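Local coordinates for gram-negative insecticidal protein (Chromobacterium piscinae, PDB 6FBM) that probably kills susceptible insects as a toxin of the pore-forming MACPF family, joined to a beta-tripod region that may serve in target recognition, at residues E82-M88 / K99-L105; T117-Y121 / A185-L190; T201-S205 / Q224-R229; V314-L319 / L377-L383. All coordinates share one frame; numbering follows the deposited sequence.

Contact 1. Residues E82-M88 / K99-L105; sequences EEYREKM and KLFSASL
Lys99 and Arg85 converge on one carboxylate oxygen, Glu82 OE2, and this shared acceptor organises the polar side of the contact. Lys99 NZ reaches Glu82 OE2 at 2.8 Å from the anti side of the carboxylate, somewhat out of its plane, while Arg85 NH1 donates to the same Glu82 OE2 at 2.9 Å on the syn side. The lysine chain runs extended beyond CG and lies crosswise to the arginine, so that Lys99 CD sits over one guanidinium face, 3.9 Å from Arg85 NH1. At the guanidinium edge, and close to its plane, Arg85 NH2 donates to Ser102 OG at 3.0 Å. A kink at chi3 (79°) swings the planar group toward these partners.

The apolar side is built from Leu105 and Met88. Leu105 spreads its two methyls between neighbours: CD1 packs 3.8 Å from Arg85 NE, and CD2 meets the edge of the Tyr84 ring. Met88 sends its thioether against the start of helix 102-108, with SD 3.4 Å from Ser104 OG. That hydroxyl is itself bonded to Phe101 O, which also accepts from Ser104 N.

Farther out, Arg85 NH2 and NH1 donate to the carbonyls of Ser307 and Gln309, and Glu82 OE1 accepts from Ile311 N. Ser89 OG bonds both Arg85 O and Leu100 N, tying the two backbones together. Two cationic donors sharing Glu82 OE2 would be expected to keep Glu82 ionised, and through that one oxygen Lys99 is tied to helix 81-88 within this helical part of the MACPF domain.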
# COMPACT_ATOMS: atom_id res chain seq x y z
N GLU A 82 -49.23 3.93 6.56
CA GLU A 82 -49.18 4.34 7.96
C GLU A 82 -48.95 3.16 8.90
O GLU A 82 -48.35 3.32 9.96
CB GLU A 82 -50.46 5.07 8.39
CG GLU A 82 -50.80 6.33 7.60
CD GLU A 82 -49.64 7.30 7.43
OE1 GLU A 82 -49.44 7.80 6.30
OE2 GLU A 82 -48.93 7.57 8.45
N GLU A 83 -49.43 1.99 8.52
CA GLU A 83 -49.21 0.80 9.33
C GLU A 83 -47.76 0.34 9.14
O GLU A 83 -47.11 -0.09 10.09
CB GLU A 83 -50.22 -0.30 8.96
CG GLU A 83 -50.12 -1.56 9.82
CD GLU A 83 -51.03 -2.66 9.32
OE1 GLU A 83 -50.51 -3.64 8.71
OE2 GLU A 83 -52.27 -2.51 9.48
N TYR A 84 -47.25 0.43 7.91
CA TYR A 84 -45.84 0.16 7.65
C TYR A 84 -44.93 1.01 8.54
O TYR A 84 -44.02 0.49 9.17
CB TYR A 84 -45.49 0.42 6.17
CG TYR A 84 -44.03 0.39 5.89
CD1 TYR A 84 -43.38 -0.80 5.60
CD2 TYR A 84 -43.27 1.56 5.93
CE1 TYR A 84 -42.01 -0.83 5.35
CE2 TYR A 84 -41.91 1.54 5.68
CZ TYR A 84 -41.29 0.36 5.38
OH TYR A 84 -39.94 0.38 5.13
N ARG A 85 -45.21 2.31 8.57
CA ARG A 85 -44.49 3.24 9.42
C ARG A 85 -44.52 2.85 10.88
O ARG A 85 -43.49 2.94 11.55
CB ARG A 85 -45.06 4.65 9.29
CG ARG A 85 -44.86 5.25 7.92
CD ARG A 85 -45.61 6.55 7.84
NE ARG A 85 -44.87 7.61 8.49
CZ ARG A 85 -45.33 8.84 8.73
NH1 ARG A 85 -46.57 9.19 8.38
NH2 ARG A 85 -44.53 9.73 9.32
N GLU A 86 -45.68 2.44 11.39
CA GLU A 86 -45.81 1.98 12.78
C GLU A 86 -44.99 0.74 13.02
O GLU A 86 -44.29 0.66 14.03
CB GLU A 86 -47.26 1.71 13.18
CG GLU A 86 -47.97 2.95 13.75
CD GLU A 86 -49.49 2.89 13.65
OE1 GLU A 86 -50.01 1.96 13.00
OE2 GLU A 86 -50.17 3.79 14.21
N LYS A 87 -45.09 -0.21 12.10
CA LYS A 87 -44.40 -1.49 12.24
C LYS A 87 -42.89 -1.26 12.31
O LYS A 87 -42.21 -1.83 13.13
CB LYS A 87 -44.75 -2.44 11.10
CG LYS A 87 -46.10 -3.13 11.21
CD LYS A 87 -46.52 -3.70 9.86
CE LYS A 87 -47.73 -4.62 9.95
NZ LYS A 87 -47.35 -5.94 10.50
N MET A 88 -42.40 -0.37 11.45
CA MET A 88 -40.99 -0.02 11.41
C MET A 88 -40.50 0.66 12.70
O MET A 88 -39.32 0.57 13.01
CB MET A 88 -40.75 0.92 10.23
CG MET A 88 -39.31 1.02 9.81
SD MET A 88 -39.03 2.28 8.54
CE MET A 88 -40.20 3.60 8.89
N LYS A 99 -44.88 7.15 14.93
CA LYS A 99 -44.30 6.78 13.64
C LYS A 99 -42.94 7.45 13.49
O LYS A 99 -42.82 8.65 13.23
CB LYS A 99 -45.23 7.20 12.49
CG LYS A 99 -46.62 6.59 12.57
CD LYS A 99 -47.58 7.16 11.54
CE LYS A 99 -49.01 6.91 12.01
NZ LYS A 99 -50.01 7.48 11.06
N LEU A 100 -41.90 6.63 13.67
CA LEU A 100 -40.52 7.07 13.68
C LEU A 100 -39.90 6.86 12.33
O LEU A 100 -40.50 6.24 11.46
CB LEU A 100 -39.73 6.30 14.72
CG LEU A 100 -40.24 6.32 16.16
CD1 LEU A 100 -39.37 5.43 17.02
CD2 LEU A 100 -40.26 7.74 16.70
N PHE A 101 -38.71 7.40 12.17
CA PHE A 101 -37.86 7.15 11.00
C PHE A 101 -38.50 7.54 9.67
O PHE A 101 -38.36 6.84 8.67
CB PHE A 101 -37.40 5.68 10.99
CG PHE A 101 -36.97 5.18 12.33
CD1 PHE A 101 -36.01 5.87 13.07
CD2 PHE A 101 -37.51 4.03 12.86
CE1 PHE A 101 -35.62 5.42 14.32
CE2 PHE A 101 -37.11 3.56 14.12
CZ PHE A 101 -36.17 4.27 14.85
N SER A 102 -39.18 8.69 9.66
CA SER A 102 -39.90 9.17 8.46
C SER A 102 -38.97 9.42 7.27
O SER A 102 -39.38 9.24 6.13
CB SER A 102 -40.75 10.42 8.76
OG SER A 102 -41.63 10.19 9.85
N ALA A 103 -37.71 9.80 7.52
CA ALA A 103 -36.79 10.05 6.41
C ALA A 103 -36.40 8.77 5.64
O ALA A 103 -36.02 8.85 4.48
CB ALA A 103 -35.54 10.77 6.92
N SER A 104 -36.52 7.60 6.27
CA SER A 104 -36.22 6.33 5.58
C SER A 104 -37.23 6.00 4.49
O SER A 104 -36.88 5.33 3.52
CB SER A 104 -36.18 5.19 6.58
OG SER A 104 -37.47 5.00 7.14
N LEU A 105 -38.46 6.48 4.62
CA LEU A 105 -39.49 6.28 3.59
C LEU A 105 -39.04 6.65 2.19
O LEU A 105 -39.24 5.87 1.27
CB LEU A 105 -40.77 7.06 3.91
CG LEU A 105 -41.55 6.57 5.12
CD1 LEU A 105 -42.65 7.57 5.42
CD2 LEU A 105 -42.13 5.20 4.88

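Contact 2. Residues T117-Y121 / A185-L190; sequences TEITY and AASKTL
Thr120 and Ser187 form an antiparallel hydrogen-bonded pair, Thr120 N to Ser187 O and Ser187 N to Thr120 O both spanning 2.7 Å and nearly straight, and Tyr121 with Ala186 is the adjoining non-hydrogen-bonded pair. Weaker CA-H...O contacts fill in between, among them Ile119 CA to Ser187 O at 3.3 Å. Past the paired residues the chains part, and a water takes over: it donates to Glu118 O and accepts from Leu190 N.

On the Tyr121 and Ala186 side, Ile119 CG2 rests on the Ala186 methyl at 3.8 Å while also covering part of one face of the Tyr121 ring. Ile119 and Lys188 lie alongside one another, pointing the same way, with Ile119 CD1 3.6 Å from Lys188 CG. On the Thr120 and Ser187 side, Thr120 stands roughly perpendicular to Thr189 and its OG1 abuts Thr189 CG2. Near the water, Leu190 CD1 packs against the carboxylate arm of Glu118, whose OE2 is hydrogen-bonded to Ser443 OG.

These are the ends of strands 120-134 and 179-187 in the central MACPF sheet. Tyr121 faces Tyr84 of helix 81-88, Thr120 and Ser187 face Leu198 of helix 198-209, and strand 232-239 continues the sheet beyond Ala186.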
# COMPACT_ATOMS: atom_id res chain seq x y z
N THR A 117 -52.09 4.19 -3.78
CA THR A 117 -52.84 3.25 -3.01
C THR A 117 -52.73 1.92 -3.76
O THR A 117 -52.15 1.88 -4.85
CB THR A 117 -54.27 3.80 -2.79
OG1 THR A 117 -54.88 3.15 -1.68
CG2 THR A 117 -55.15 3.65 -3.98
N GLU A 118 -53.16 0.81 -3.15
CA GLU A 118 -52.94 -0.54 -3.73
C GLU A 118 -51.46 -0.95 -3.89
O GLU A 118 -51.14 -1.88 -4.66
CB GLU A 118 -53.62 -0.68 -5.11
CG GLU A 118 -55.08 -0.26 -5.22
CD GLU A 118 -56.02 -1.12 -4.41
OE1 GLU A 118 -55.60 -2.13 -3.78
OE2 GLU A 118 -57.21 -0.75 -4.41
N ILE A 119 -50.56 -0.27 -3.16
CA ILE A 119 -49.14 -0.60 -3.13
C ILE A 119 -48.91 -1.30 -1.80
O ILE A 119 -49.45 -0.90 -0.74
CB ILE A 119 -48.26 0.64 -3.20
CG1 ILE A 119 -48.55 1.45 -4.47
CG2 ILE A 119 -46.78 0.28 -3.11
CD1 ILE A 119 -48.12 0.81 -5.76
N THR A 120 -48.12 -2.37 -1.86
CA THR A 120 -47.65 -3.02 -0.65
C THR A 120 -46.21 -2.57 -0.40
O THR A 120 -45.35 -2.62 -1.31
CB THR A 120 -47.75 -4.54 -0.75
OG1 THR A 120 -49.12 -4.91 -0.99
CG2 THR A 120 -47.26 -5.19 0.55
N TYR A 121 -45.97 -2.13 0.83
CA TYR A 121 -44.71 -1.61 1.25
C TYR A 121 -44.03 -2.69 2.07
O TYR A 121 -44.60 -3.16 3.07
CB TYR A 121 -44.94 -0.34 2.10
CG TYR A 121 -45.76 0.69 1.37
CD1 TYR A 121 -45.18 1.51 0.42
CD2 TYR A 121 -47.13 0.83 1.61
CE1 TYR A 121 -45.93 2.45 -0.27
CE2 TYR A 121 -47.89 1.76 0.93
CZ TYR A 121 -47.28 2.57 -0.01
OH TYR A 121 -48.03 3.50 -0.71
N ALA A 185 -39.34 -2.80 -0.97
CA ALA A 185 -40.14 -2.98 -2.18
C ALA A 185 -41.48 -2.29 -2.06
O ALA A 185 -42.21 -2.45 -1.05
CB ALA A 185 -40.33 -4.46 -2.50
N ALA A 186 -41.79 -1.51 -3.09
CA ALA A 186 -43.14 -1.03 -3.33
C ALA A 186 -43.76 -1.95 -4.37
O ALA A 186 -43.41 -1.87 -5.56
CB ALA A 186 -43.10 0.40 -3.84
N SER A 187 -44.65 -2.84 -3.93
CA SER A 187 -45.18 -3.88 -4.80
C SER A 187 -46.62 -3.55 -5.19
O SER A 187 -47.43 -3.14 -4.34
CB SER A 187 -45.12 -5.23 -4.10
OG SER A 187 -43.79 -5.66 -3.91
N LYS A 188 -46.92 -3.74 -6.47
CA LYS A 188 -48.26 -3.68 -6.99
C LYS A 188 -48.79 -5.12 -6.95
O LYS A 188 -48.68 -5.85 -7.94
CB LYS A 188 -48.20 -3.13 -8.42
CG LYS A 188 -48.25 -1.60 -8.43
CD LYS A 188 -47.53 -0.81 -9.53
CE LYS A 188 -47.40 -1.52 -10.85
NZ LYS A 188 -47.17 -0.51 -11.94
N THR A 189 -49.33 -5.55 -5.81
CA THR A 189 -49.66 -6.97 -5.63
C THR A 189 -50.79 -7.46 -6.53
O THR A 189 -50.84 -8.62 -6.90
CB THR A 189 -50.03 -7.36 -4.17
OG1 THR A 189 -51.11 -6.58 -3.69
CG2 THR A 189 -48.89 -7.19 -3.23
N LEU A 190 -51.70 -6.56 -6.90
CA LEU A 190 -52.82 -6.87 -7.77
C LEU A 190 -52.37 -7.30 -9.17
O LEU A 190 -53.15 -7.89 -9.91
CB LEU A 190 -53.81 -5.71 -7.85
CG LEU A 190 -54.31 -5.08 -6.56
CD1 LEU A 190 -55.28 -3.95 -6.87
CD2 LEU A 190 -54.87 -6.11 -5.59
O HOH W 1 -51.43 -3.42 -6.79

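Contact 3. Residues T201-S205 / Q224-R229; sequences TAEMS and QVNSFR
Ser205 and Arg229 join two helices that cross almost perpendicularly, with a signed angle of -95° and axes 9.2 Å apart. Helices 198-209 and 220-230 are inserted in the chain between strands 179-187 and 232-239 of the MACPF sheet. Their position is consistent with one of the helical clusters that, in pore-forming members of the family, unfurl into membrane-spanning hairpins.

The hydrogen bonds gather at the end of the arginine. Arg229 grips Ser205 side-on with two nitrogens: NE donates to Ser205 OG at 2.7 Å, almost straight and in the guanidinium plane, and NH2 reaches Ser205 O at 3.0 Å from a position tilted out of the carbonyl plane. A further bond from NH2 to the hydroxyl is weak. Two features bring the groups together: Ser205 OG is set anti to its own N (chi1 -177°), and the arginine chain is extended from CG to NE. Tyr183 OH is a second partner of the same hydroxyl, which links the helix pair to strand 179-187.

Aliphatic packing forms a second group. Thr201 CG2 is wedged against the second helix, 3.2 Å from Gln224 O and 3.5 Å from Phe228 CB. Val225 fits beside the first helix, its CG1 facing Ser205 and its CG2 4.0 Å from Met204 CB.

The aromatic contribution is that of Phe228, whose ring also packs on Tyr183, Ala185 and Ser187. Ser205 CB approaches it obliquely, near CD2. Over one face stands Ala202, in a CH-pi contact that places CA 4.2 Å from the ring centroid and 20° off the normal.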
# COMPACT_ATOMS: atom_id res chain seq x y z
N THR A 201 -42.45 -14.05 -0.57
CA THR A 201 -41.87 -13.77 -1.90
C THR A 201 -40.74 -12.75 -1.82
O THR A 201 -39.72 -12.89 -2.51
CB THR A 201 -42.96 -13.28 -2.87
OG1 THR A 201 -44.07 -14.18 -2.80
CG2 THR A 201 -42.44 -13.25 -4.30
N ALA A 202 -40.91 -11.74 -0.98
CA ALA A 202 -39.90 -10.73 -0.79
C ALA A 202 -38.66 -11.32 -0.16
O ALA A 202 -37.55 -11.07 -0.62
CB ALA A 202 -40.44 -9.59 0.07
N GLU A 203 -38.87 -12.11 0.88
CA GLU A 203 -37.82 -12.88 1.55
C GLU A 203 -37.03 -13.73 0.55
O GLU A 203 -35.81 -13.66 0.50
CB GLU A 203 -38.42 -13.77 2.66
CG GLU A 203 -37.53 -14.85 3.27
CD GLU A 203 -38.20 -15.68 4.35
OE1 GLU A 203 -39.44 -15.66 4.46
OE2 GLU A 203 -37.48 -16.36 5.12
N MET A 204 -37.73 -14.51 -0.26
CA MET A 204 -37.07 -15.38 -1.24
C MET A 204 -36.34 -14.58 -2.28
O MET A 204 -35.25 -14.96 -2.69
CB MET A 204 -38.09 -16.35 -1.88
CG MET A 204 -38.74 -17.33 -0.88
SD MET A 204 -37.56 -18.15 0.23
CE MET A 204 -38.55 -18.39 1.70
N SER A 205 -36.92 -13.48 -2.74
CA SER A 205 -36.25 -12.66 -3.74
C SER A 205 -34.94 -12.14 -3.17
O SER A 205 -33.88 -12.27 -3.81
CB SER A 205 -37.14 -11.53 -4.21
OG SER A 205 -36.49 -10.79 -5.23
N GLN A 224 -42.93 -16.78 -8.95
CA GLN A 224 -43.37 -15.88 -7.88
C GLN A 224 -42.41 -14.72 -7.66
O GLN A 224 -42.85 -13.58 -7.50
CB GLN A 224 -43.54 -16.65 -6.54
CG GLN A 224 -44.67 -17.70 -6.49
CD GLN A 224 -46.07 -17.13 -6.75
OE1 GLN A 224 -46.40 -16.04 -6.30
NE2 GLN A 224 -46.90 -17.88 -7.50
N VAL A 225 -41.11 -14.99 -7.68
CA VAL A 225 -40.08 -13.96 -7.47
C VAL A 225 -39.97 -13.04 -8.70
O VAL A 225 -39.84 -11.83 -8.53
CB VAL A 225 -38.70 -14.59 -7.07
CG1 VAL A 225 -37.53 -13.64 -7.29
CG2 VAL A 225 -38.75 -15.05 -5.61
N ASN A 226 -40.02 -13.62 -9.90
CA ASN A 226 -40.00 -12.82 -11.14
C ASN A 226 -41.17 -11.84 -11.19
O ASN A 226 -41.02 -10.68 -11.57
CB ASN A 226 -40.05 -13.71 -12.39
CG ASN A 226 -38.70 -14.34 -12.73
OD1 ASN A 226 -37.65 -13.89 -12.27
ND2 ASN A 226 -38.73 -15.36 -13.58
N SER A 227 -42.33 -12.33 -10.77
CA SER A 227 -43.54 -11.53 -10.69
C SER A 227 -43.38 -10.36 -9.70
O SER A 227 -43.76 -9.22 -9.98
CB SER A 227 -44.69 -12.42 -10.26
OG SER A 227 -45.91 -11.78 -10.50
N PHE A 228 -42.81 -10.66 -8.54
CA PHE A 228 -42.50 -9.66 -7.50
C PHE A 228 -41.58 -8.57 -8.04
O PHE A 228 -41.88 -7.38 -7.95
CB PHE A 228 -41.89 -10.36 -6.26
CG PHE A 228 -41.29 -9.45 -5.24
CD1 PHE A 228 -42.08 -8.78 -4.32
CD2 PHE A 228 -39.92 -9.27 -5.19
CE1 PHE A 228 -41.50 -7.93 -3.37
CE2 PHE A 228 -39.33 -8.44 -4.24
CZ PHE A 228 -40.12 -7.77 -3.34
N ARG A 229 -40.48 -8.99 -8.63
CA ARG A 229 -39.49 -8.06 -9.12
C ARG A 229 -39.99 -7.15 -10.24
O ARG A 229 -39.78 -5.94 -10.18
CB ARG A 229 -38.22 -8.81 -9.57
CG ARG A 229 -37.45 -9.43 -8.41
CD ARG A 229 -36.14 -10.04 -8.86
NE ARG A 229 -35.51 -10.74 -7.75
CZ ARG A 229 -34.40 -11.47 -7.84
NH1 ARG A 229 -33.75 -11.58 -9.00
NH2 ARG A 229 -33.94 -12.10 -6.76

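Contact 4. Residues V314-L319 / L377-L383; sequences VDKVLL and LFDLGVL
Val317 and Phe378 cross at about a right angle where a loop folds back beside a strand of a small mixed sheet. Strands 318-321 and 373-376 are antiparallel neighbours in that sheet; residues 314-317 lead into the first, and residues 377-383 leave the second. The sheet probably belongs to the C-terminal, beta-tripod part of the toxin.

The Phe378 ring presents its edge to the incoming chain: Lys316 O and Val317 CA both lie near the ring plane, the carbonyl oxygen 3.6 Å from Phe378 CE2. Val314 points back against the phenyl group and meets it obliquely, CG1 3.5 Å from the same CE2. One ring face is covered over its centre by Leu377 CG of its own segment. Leu380 also runs crosswise to Val317 and sets CD1 3.5 Å from Val317 CG1, so this one valine methyl lies against Leu380 and also near Phe378 CD2.

Farther along, Leu318 carries the contact with a single branch. With CG anti to the carbonyl carbon (chi1 -68°), its CD2 is directed into the loop, 3.4 Å from Val382 CG2, the two side chains running antiparallel past one another, and 3.7 Å from Leu383 CD2. Met519 and Leu523 of helix 516-524 pack on Leu377 and Phe378.

Polar linkage between the two backbones is made through a water, which donates to Val317 O at 2.8 Å and accepts from Phe378 N at 2.7 Å.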
# COMPACT_ATOMS: atom_id res chain seq x y z
N VAL A 314 -53.41 8.93 -2.96
CA VAL A 314 -54.22 8.99 -4.16
C VAL A 314 -55.16 7.80 -4.05
O VAL A 314 -54.82 6.68 -4.40
CB VAL A 314 -53.34 8.87 -5.43
CG1 VAL A 314 -54.19 8.70 -6.68
CG2 VAL A 314 -52.46 10.10 -5.55
N ASP A 315 -56.36 8.05 -3.52
CA ASP A 315 -57.44 7.06 -3.46
C ASP A 315 -58.20 6.94 -4.79
O ASP A 315 -58.74 5.86 -5.09
CB ASP A 315 -58.40 7.43 -2.33
CG ASP A 315 -57.77 7.34 -0.97
OD1 ASP A 315 -57.24 6.28 -0.61
OD2 ASP A 315 -57.83 8.35 -0.24
N LYS A 316 -58.23 8.01 -5.57
CA LYS A 316 -58.96 8.06 -6.81
C LYS A 316 -58.08 7.44 -7.90
O LYS A 316 -57.27 8.13 -8.53
CB LYS A 316 -59.32 9.51 -7.17
CG LYS A 316 -60.08 10.31 -6.11
CD LYS A 316 -61.57 10.16 -6.27
CE LYS A 316 -62.38 10.63 -5.07
NZ LYS A 316 -62.77 12.07 -5.18
N VAL A 317 -58.24 6.13 -8.11
CA VAL A 317 -57.34 5.39 -9.02
C VAL A 317 -57.95 4.91 -10.30
O VAL A 317 -57.23 4.37 -11.16
CB VAL A 317 -56.69 4.19 -8.30
CG1 VAL A 317 -55.77 4.69 -7.21
CG2 VAL A 317 -57.75 3.20 -7.74
N LEU A 318 -59.25 5.11 -10.46
CA LEU A 318 -59.93 4.81 -11.71
C LEU A 318 -60.30 6.11 -12.37
O LEU A 318 -61.00 6.93 -11.80
CB LEU A 318 -61.15 3.95 -11.46
CG LEU A 318 -60.87 2.52 -10.98
CD1 LEU A 318 -62.16 1.78 -10.65
CD2 LEU A 318 -60.08 1.74 -12.02
N LEU A 319 -59.82 6.27 -13.59
CA LEU A 319 -60.15 7.40 -14.41
C LEU A 319 -61.41 7.03 -15.17
O LEU A 319 -61.39 6.11 -15.99
CB LEU A 319 -58.99 7.66 -15.35
CG LEU A 319 -58.99 8.88 -16.27
CD1 LEU A 319 -59.14 10.17 -15.51
CD2 LEU A 319 -57.71 8.85 -17.09
N LEU A 377 -55.35 4.16 -14.34
CA LEU A 377 -54.41 5.28 -14.67
C LEU A 377 -52.97 5.01 -14.23
O LEU A 377 -52.03 5.16 -15.02
CB LEU A 377 -54.87 6.58 -14.02
CG LEU A 377 -54.07 7.85 -14.35
CD1 LEU A 377 -53.69 7.99 -15.83
CD2 LEU A 377 -54.87 9.08 -13.89
N PHE A 378 -52.83 4.59 -12.97
CA PHE A 378 -51.53 4.33 -12.35
C PHE A 378 -51.04 2.89 -12.51
O PHE A 378 -50.05 2.51 -11.90
CB PHE A 378 -51.63 4.71 -10.87
CG PHE A 378 -52.24 6.06 -10.65
CD1 PHE A 378 -51.55 7.20 -11.03
CD2 PHE A 378 -53.49 6.18 -10.12
CE1 PHE A 378 -52.11 8.45 -10.88
CE2 PHE A 378 -54.08 7.43 -9.95
CZ PHE A 378 -53.37 8.58 -10.32
N ASP A 379 -51.75 2.09 -13.32
CA ASP A 379 -51.34 0.75 -13.70
C ASP A 379 -51.14 -0.09 -12.45
O ASP A 379 -50.10 -0.72 -12.25
CB ASP A 379 -50.06 0.80 -14.57
CG ASP A 379 -49.64 -0.54 -15.12
OD1 ASP A 379 -50.50 -1.42 -15.35
OD2 ASP A 379 -48.41 -0.72 -15.29
N LEU A 380 -52.13 -0.04 -11.57
CA LEU A 380 -52.10 -0.75 -10.30
C LEU A 380 -52.65 -2.15 -10.36
O LEU A 380 -52.59 -2.85 -9.37
CB LEU A 380 -52.91 0.03 -9.28
CG LEU A 380 -52.51 1.46 -9.02
CD1 LEU A 380 -53.47 2.14 -8.10
CD2 LEU A 380 -51.10 1.49 -8.47
N GLY A 381 -53.21 -2.56 -11.50
CA GLY A 381 -53.95 -3.82 -11.63
C GLY A 381 -55.29 -3.85 -10.93
O GLY A 381 -55.77 -4.93 -10.56
N VAL A 382 -55.91 -2.69 -10.72
CA VAL A 382 -57.29 -2.63 -10.17
C VAL A 382 -58.38 -3.08 -11.14
O VAL A 382 -59.47 -3.47 -10.71
CB VAL A 382 -57.66 -1.23 -9.63
CG1 VAL A 382 -56.80 -0.87 -8.44
CG2 VAL A 382 -57.54 -0.17 -10.69
N LEU A 383 -58.09 -2.96 -12.44
CA LEU A 383 -58.89 -3.54 -13.48
C LEU A 383 -58.16 -4.76 -13.97
O LEU A 383 -56.97 -4.70 -14.25
CB LEU A 383 -59.06 -2.57 -14.65
CG LEU A 383 -59.72 -1.23 -14.30
CD1 LEU A 383 -59.80 -0.36 -15.53
CD2 LEU A 383 -61.09 -1.42 -13.66
O HOH W 2 -54.60 3.35 -11.29

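How the contacts relate
All four contacts are largely buried, but their chemistry follows their place. Contact 2, nearest the centre of the chain, is backbone pairing within the MACPF sheet; contacts 1 and 3 are helical packings against that sheet, each secured by an arginine. Contacts 1 and 3 each touch contact 2 but not each other, their nearest atoms being about 10 Å apart. Contact 4, almost wholly apolar, belongs to a different sheet. It nevertheless adjoins contact 2, with Thr117 lying on Val314 and Val317 and a salt bridge between Lys188 and Asp379, which makes contact 2 a place where the MACPF sheet meets the C-terminal region.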